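Endoglucanase(Endo-1,4-beta-glucanase)protein (Pseudomonas stutzeri, PDB 6R2J) probably hydrolyses glycosidic bonds in beta-1,4-glucans such as cellulose, as a glycoside hydrolase of family 5, and binds cellobiose. Local coordinates at residues Ser121-Leu126 with Gln157-Ala162; Leu54-Phe59 with Ala281-Gly286. All blocks are in the same frame, centred on the assembly; numbering follows the deposited sequence.

Contact 1 (Ser121-Leu126 with Gln157-Ala162); sequences SVWRKL and QAAVDA
Arg124 lays one face of its guanidinium over the methyl of Ala162, while Trp123, the residue before it, points the other way, inward, and brings CD1 of its indole up to Ala159. Two neighbouring helices of the barrel's outer layer touch where 152-166 presents two alanines to a tryptophan and an arginine of 116-130. The backbones come nearest at the first pair, with Arg124 CA and Ala162 CA 5.3 Å apart.

On the buried side the contact is a single apolar touch: Trp123 CD1 lies 3.9 Å from Ala159 CB, approaching the methyl at a slant. Leu126 CD1 sits over one face of the Trp123 indole, 3.9 Å above its plane and shifted toward the rim. Inward, Trp123 NE1 donates a hydrogen bond to Ile141 O just past strand 136-140, which fixes the ring's rotation.

Nearer the solvent the arginine does more of the work. Its CG is anti to the backbone N (chi1 -163°), and the chain then bends at chi3 (-58°), folding the head back over the alanine instead of letting it run out straight. Arg124 NH2 stands 3.7 Å from Ala162 CB. Lower down, Arg124 CG packs 3.7 Å from Ala162 O. From this position NE forms a salt bridge with Glu165, further along the partner helix.

On the far flank of the second helix Gln157 NE2 donates to Asp161 OD1 at 3.0 Å, reaching that oxygen from above the carboxylate plane, while its OE1 takes the backbone N-H of Asn195.

No hydrogen bond joins 121-126 to 157-162. The two alanine methyls permit a close approach by van der Waals contact, and the polar ends of Trp123 and Arg124 are paid for by the carbonyl of Ile141 and the carboxylate of Glu165.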
loop_
_atom_site.group_PDB
_atom_site.type_symbol
_atom_site.label_atom_id
_atom_site.label_comp_id
_atom_site.label_asym_id
_atom_site.label_seq_id
_atom_site.Cartn_x
_atom_site.Cartn_y
_atom_site.Cartn_z
ATOM N N SER A 121 -7.260 15.573 11.749
ATOM C CA SER A 121 -8.725 15.608 11.741
ATOM C C SER A 121 -9.289 14.734 10.629
ATOM O O SER A 121 -10.232 13.965 10.849
ATOM C CB SER A 121 -9.238 17.042 11.583
ATOM O OG SER A 121 -10.607 17.036 11.233
ATOM N N VAL A 122 -8.718 14.839 9.421
ATOM C CA VAL A 122 -9.231 14.067 8.299
ATOM C C VAL A 122 -9.122 12.583 8.607
ATOM O O VAL A 122 -10.023 11.811 8.286
ATOM C CB VAL A 122 -8.635 14.499 6.936
ATOM C CG1 VAL A 122 -7.233 14.025 6.747
ATOM C CG2 VAL A 122 -9.581 14.019 5.836
ATOM N N TRP A 123 -8.041 12.165 9.290
ATOM C CA TRP A 123 -7.902 10.748 9.618
ATOM C C TRP A 123 -8.839 10.366 10.759
ATOM O O TRP A 123 -9.471 9.302 10.737
ATOM C CB TRP A 123 -6.436 10.397 9.902
ATOM C CG TRP A 123 -5.796 9.833 8.653
ATOM C CD1 TRP A 123 -4.712 10.330 7.952
ATOM C CD2 TRP A 123 -6.233 8.678 7.939
ATOM N NE1 TRP A 123 -4.469 9.547 6.839
ATOM C CE2 TRP A 123 -5.384 8.530 6.807
ATOM C CE3 TRP A 123 -7.270 7.761 8.127
ATOM C CZ2 TRP A 123 -5.536 7.487 5.890
ATOM C CZ3 TRP A 123 -7.410 6.713 7.197
ATOM C CH2 TRP A 123 -6.535 6.584 6.109
ATOM N N ARG A 124 -8.965 11.247 11.746
ATOM C CA ARG A 124 -9.974 11.028 12.764
ATOM C C ARG A 124 -11.349 10.894 12.127
ATOM O O ARG A 124 -12.104 9.970 12.444
ATOM C CB ARG A 124 -9.935 12.163 13.784
ATOM C CG ARG A 124 -10.675 11.782 15.067
ATOM C CD ARG A 124 -10.782 12.935 16.052
ATOM N NE ARG A 124 -9.488 13.482 16.458
ATOM C CZ ARG A 124 -8.971 14.606 15.980
ATOM N NH1 ARG A 124 -9.629 15.305 15.075
ATOM N NH2 ARG A 124 -7.800 15.031 16.406
ATOM N N LYS A 125 -11.689 11.806 11.220
ATOM C CA LYS A 125 -12.994 11.750 10.573
ATOM C C LYS A 125 -13.131 10.503 9.718
ATOM O O LYS A 125 -14.186 9.867 9.736
ATOM C CB LYS A 125 -13.242 13.000 9.729
ATOM C CG LYS A 125 -13.835 14.173 10.478
ATOM C CD LYS A 125 -14.228 15.229 9.482
ATOM C CE LYS A 125 -14.882 16.426 10.133
ATOM N NZ LYS A 125 -13.852 17.434 10.491
ATOM N N LEU A 126 -12.096 10.148 8.942
ATOM C CA LEU A 126 -12.162 8.914 8.154
ATOM C C LEU A 126 -12.300 7.675 9.044
ATOM O O LEU A 126 -13.074 6.755 8.733
ATOM C CB LEU A 126 -10.928 8.784 7.261
ATOM C CG LEU A 126 -10.796 9.763 6.094
ATOM C CD1 LEU A 126 -9.445 9.641 5.444
ATOM C CD2 LEU A 126 -11.919 9.503 5.114
ATOM N N GLN A 157 2.798 10.929 13.414
ATOM C CA GLN A 157 2.334 10.811 14.794
ATOM C C GLN A 157 1.023 11.567 15.045
ATOM O O GLN A 157 0.192 11.121 15.855
ATOM C CB GLN A 157 3.436 11.265 15.739
ATOM C CG GLN A 157 3.188 10.929 17.182
ATOM C CD GLN A 157 3.350 9.451 17.449
ATOM O OE1 GLN A 157 4.425 8.897 17.292
ATOM N NE2 GLN A 157 2.276 8.804 17.845
ATOM N N ALA A 158 0.825 12.717 14.401
ATOM C CA ALA A 158 -0.428 13.444 14.574
ATOM C C ALA A 158 -1.606 12.608 14.091
ATOM O O ALA A 158 -2.626 12.514 14.780
ATOM C CB ALA A 158 -0.354 14.802 13.874
ATOM N N ALA A 159 -1.465 11.948 12.935
ATOM C CA ALA A 159 -2.553 11.126 12.409
ATOM C C ALA A 159 -2.778 9.893 13.272
ATOM O O ALA A 159 -3.924 9.499 13.510
ATOM C CB ALA A 159 -2.262 10.726 10.963
ATOM N N VAL A 160 -1.697 9.256 13.741
ATOM C CA VAL A 160 -1.843 8.062 14.569
ATOM C C VAL A 160 -2.562 8.399 15.878
ATOM O O VAL A 160 -3.535 7.736 16.271
ATOM C CB VAL A 160 -0.477 7.393 14.836
ATOM C CG1 VAL A 160 -0.651 6.356 15.948
ATOM C CG2 VAL A 160 0.107 6.797 13.570
ATOM N N ASP A 161 -2.100 9.445 16.568
ATOM C CA ASP A 161 -2.764 9.848 17.805
ATOM C C ASP A 161 -4.251 10.035 17.563
ATOM O O ASP A 161 -5.087 9.505 18.301
ATOM C CB ASP A 161 -2.130 11.132 18.350
ATOM C CG ASP A 161 -0.699 10.923 18.817
ATOM O OD1 ASP A 161 -0.298 9.762 19.028
ATOM O OD2 ASP A 161 0.033 11.918 18.978
ATOM N N ALA A 162 -4.593 10.754 16.495
ATOM C CA ALA A 162 -5.988 11.063 16.190
ATOM C C ALA A 162 -6.786 9.802 15.888
ATOM O O ALA A 162 -7.912 9.632 16.381
ATOM C CB ALA A 162 -6.064 12.035 15.012
#

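Contact 2 (Leu54-Phe59 with Ala281-Gly286); sequences LIRFPF and AYWAGG
Arg56 and Pro58 face Ala281 and Trp283 across the interior of a (beta/alpha)8 TIM barrel. Strand 14-18 lies between their two strands in the sheet, so the contact is made by side chains alone.

Start at Arg56 CB, which packs 4.1 Å from Ala281 CB. CG leaves anti to the backbone N (chi1 177°), and the chain runs fully extended to NE, carrying the guanidinium inward and toward the C-terminal end of the barrel. There NE pairs with Asp140, NH1 with Glu252 and Asn17, and NH2 with Glu175 and Asn143, so every nitrogen of the head is gripped and its rotation set. Asn143 directly precedes Glu144, which lines the glycan pocket. Arg56 NH1 also comes 4.1 Å from Trp283 CZ3, at the edge of the guanidinium, whose plane makes 64° with the indole.

Trp283 sits where the strand turns a corner, just before a cis peptide to Ala284. Its side chain lies about 8 Å from the bound glucose, nearest atoms, and about 3 Å from a bound Tris molecule, probably from the crystallisation liquor. Pro58 meets the indole at its edge, CG standing 4.0 Å from CZ3 of Trp283.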
loop_
_atom_site.group_PDB
_atom_site.type_symbol
_atom_site.label_atom_id
_atom_site.label_comp_id
_atom_site.label_asym_id
_atom_site.label_seq_id
_atom_site.Cartn_x
_atom_site.Cartn_y
_atom_site.Cartn_z
ATOM N N LEU A 54 -5.786 -10.063 0.227
ATOM C CA LEU A 54 -5.231 -8.794 0.665
ATOM C C LEU A 54 -5.284 -7.786 -0.477
ATOM O O LEU A 54 -4.870 -8.085 -1.605
ATOM C CB LEU A 54 -3.788 -9.005 1.145
ATOM C CG LEU A 54 -2.978 -7.830 1.687
ATOM C CD1 LEU A 54 -3.593 -7.421 3.023
ATOM C CD2 LEU A 54 -1.497 -8.134 1.804
ATOM N N ILE A 55 -5.782 -6.594 -0.170
ATOM C CA ILE A 55 -5.931 -5.516 -1.131
ATOM C C ILE A 55 -5.429 -4.226 -0.488
ATOM O O ILE A 55 -5.805 -3.891 0.640
ATOM C CB ILE A 55 -7.401 -5.341 -1.554
ATOM C CG1 ILE A 55 -7.944 -6.650 -2.132
ATOM C CG2 ILE A 55 -7.542 -4.169 -2.532
ATOM C CD1 ILE A 55 -7.465 -6.949 -3.524
ATOM N N ARG A 56 -4.583 -3.502 -1.214
ATOM C CA ARG A 56 -4.213 -2.139 -0.871
ATOM C C ARG A 56 -4.947 -1.215 -1.831
ATOM O O ARG A 56 -4.880 -1.399 -3.053
ATOM C CB ARG A 56 -2.699 -1.911 -0.949
ATOM C CG ARG A 56 -2.301 -0.421 -0.663
ATOM C CD ARG A 56 -0.816 -0.370 -0.526
ATOM N NE ARG A 56 -0.180 0.912 -0.219
ATOM C CZ ARG A 56 0.388 1.719 -1.105
ATOM N NH1 ARG A 56 0.354 1.440 -2.403
ATOM N NH2 ARG A 56 1.024 2.799 -0.679
ATOM N N PHE A 57 -5.663 -0.240 -1.294
ATOM C CA PHE A 57 -6.516 0.592 -2.138
ATOM C C PHE A 57 -6.184 2.071 -2.022
ATOM O O PHE A 57 -6.612 2.726 -1.053
ATOM C CB PHE A 57 -7.988 0.354 -1.824
ATOM C CG PHE A 57 -8.897 1.011 -2.810
ATOM C CD1 PHE A 57 -9.056 0.460 -4.072
ATOM C CD2 PHE A 57 -9.531 2.200 -2.520
ATOM C CE1 PHE A 57 -9.877 1.047 -5.036
ATOM C CE2 PHE A 57 -10.332 2.822 -3.500
ATOM C CZ PHE A 57 -10.517 2.228 -4.742
ATOM N N PRO A 58 -5.458 2.647 -2.999
ATOM C CA PRO A 58 -5.174 4.094 -2.964
ATOM C C PRO A 58 -6.405 4.974 -3.229
ATOM O O PRO A 58 -7.257 4.679 -4.079
ATOM C CB PRO A 58 -4.101 4.285 -4.054
ATOM C CG PRO A 58 -3.532 2.895 -4.309
ATOM C CD PRO A 58 -4.673 1.938 -4.042
ATOM N N PHE A 59 -6.464 6.083 -2.492
ATOM C CA PHE A 59 -7.387 7.182 -2.695
ATOM C C PHE A 59 -6.581 8.440 -2.383
ATOM O O PHE A 59 -5.453 8.377 -1.845
ATOM C CB PHE A 59 -8.624 6.964 -1.830
ATOM C CG PHE A 59 -8.367 7.199 -0.383
ATOM C CD1 PHE A 59 -7.789 6.215 0.390
ATOM C CD2 PHE A 59 -8.619 8.452 0.187
ATOM C CE1 PHE A 59 -7.514 6.444 1.730
ATOM C CE2 PHE A 59 -8.338 8.704 1.500
ATOM C CZ PHE A 59 -7.807 7.696 2.290
ATOM N N ALA A 281 2.173 -6.088 -1.594
ATOM C CA ALA A 281 1.084 -5.786 -2.514
ATOM C C ALA A 281 1.685 -5.436 -3.865
ATOM O O ALA A 281 2.525 -4.538 -3.972
ATOM C CB ALA A 281 0.184 -4.661 -1.975
ATOM N N TYR A 282 1.285 -6.203 -4.876
ATOM C CA TYR A 282 1.708 -5.977 -6.241
ATOM C C TYR A 282 1.093 -4.700 -6.782
ATOM O O TYR A 282 -0.075 -4.425 -6.542
ATOM C CB TYR A 282 1.238 -7.152 -7.115
ATOM C CG TYR A 282 1.787 -7.041 -8.508
ATOM C CD1 TYR A 282 3.017 -7.547 -8.796
ATOM C CD2 TYR A 282 1.102 -6.379 -9.509
ATOM C CE1 TYR A 282 3.543 -7.440 -10.022
ATOM C CE2 TYR A 282 1.640 -6.230 -10.727
ATOM C CZ TYR A 282 2.874 -6.770 -10.979
ATOM O OH TYR A 282 3.473 -6.627 -12.190
ATOM N N TRP A 283 1.866 -3.958 -7.585
ATOM C CA TRP A 283 1.389 -2.771 -8.294
ATOM C C TRP A 283 1.322 -3.041 -9.796
ATOM O O TRP A 283 2.374 -3.099 -10.448
ATOM C CB TRP A 283 2.365 -1.622 -8.050
ATOM C CG TRP A 283 1.817 -0.337 -8.666
ATOM C CD1 TRP A 283 2.002 0.136 -9.953
ATOM C CD2 TRP A 283 0.959 0.609 -8.017
ATOM N NE1 TRP A 283 1.299 1.309 -10.127
ATOM C CE2 TRP A 283 0.654 1.618 -8.956
ATOM C CE3 TRP A 283 0.412 0.691 -6.735
ATOM C CZ2 TRP A 283 -0.169 2.698 -8.630
ATOM C CZ3 TRP A 283 -0.353 1.754 -6.420
ATOM C CH2 TRP A 283 -0.665 2.733 -7.360
ATOM N N ALA A 284 0.115 -3.171 -10.371
ATOM C CA ALA A 284 -1.172 -3.021 -9.695
ATOM C C ALA A 284 -2.186 -3.752 -10.537
ATOM O O ALA A 284 -1.912 -3.974 -11.708
ATOM C CB ALA A 284 -1.562 -1.560 -9.594
ATOM N N GLY A 285 -3.366 -4.058 -9.970
ATOM C CA GLY A 285 -4.513 -4.542 -10.735
ATOM C C GLY A 285 -5.702 -3.589 -10.714
ATOM O O GLY A 285 -5.592 -2.467 -10.197
ATOM N N GLY A 286 -6.841 -4.005 -11.258
ATOM C CA GLY A 286 -8.029 -3.176 -11.200
ATOM C C GLY A 286 -8.399 -2.511 -12.512
ATOM O O GLY A 286 -7.767 -2.762 -13.552
#

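In the fold
From the N terminus the chain lays down strand 14-18 and then 54-59, the first half of contact 2. Strand 93-98 follows, then helix 116-130, strand 136-140 and helix 152-166, where contact 1 closes a short loop around one strand of the barrel. The remaining barrel strands, with the helices between them, follow before 281-286, which completes contact 2 on the last strand, so contact 1 is nested inside the far longer loop. One contact ties adjacent outer helices, the other the barrel interior near the substrate cleft, their centres about 22 Å apart. Phe59 bridges them: its CZ packs 4.1 Å from Leu126 CD1 and 4.2 Å from Trp123 CH2.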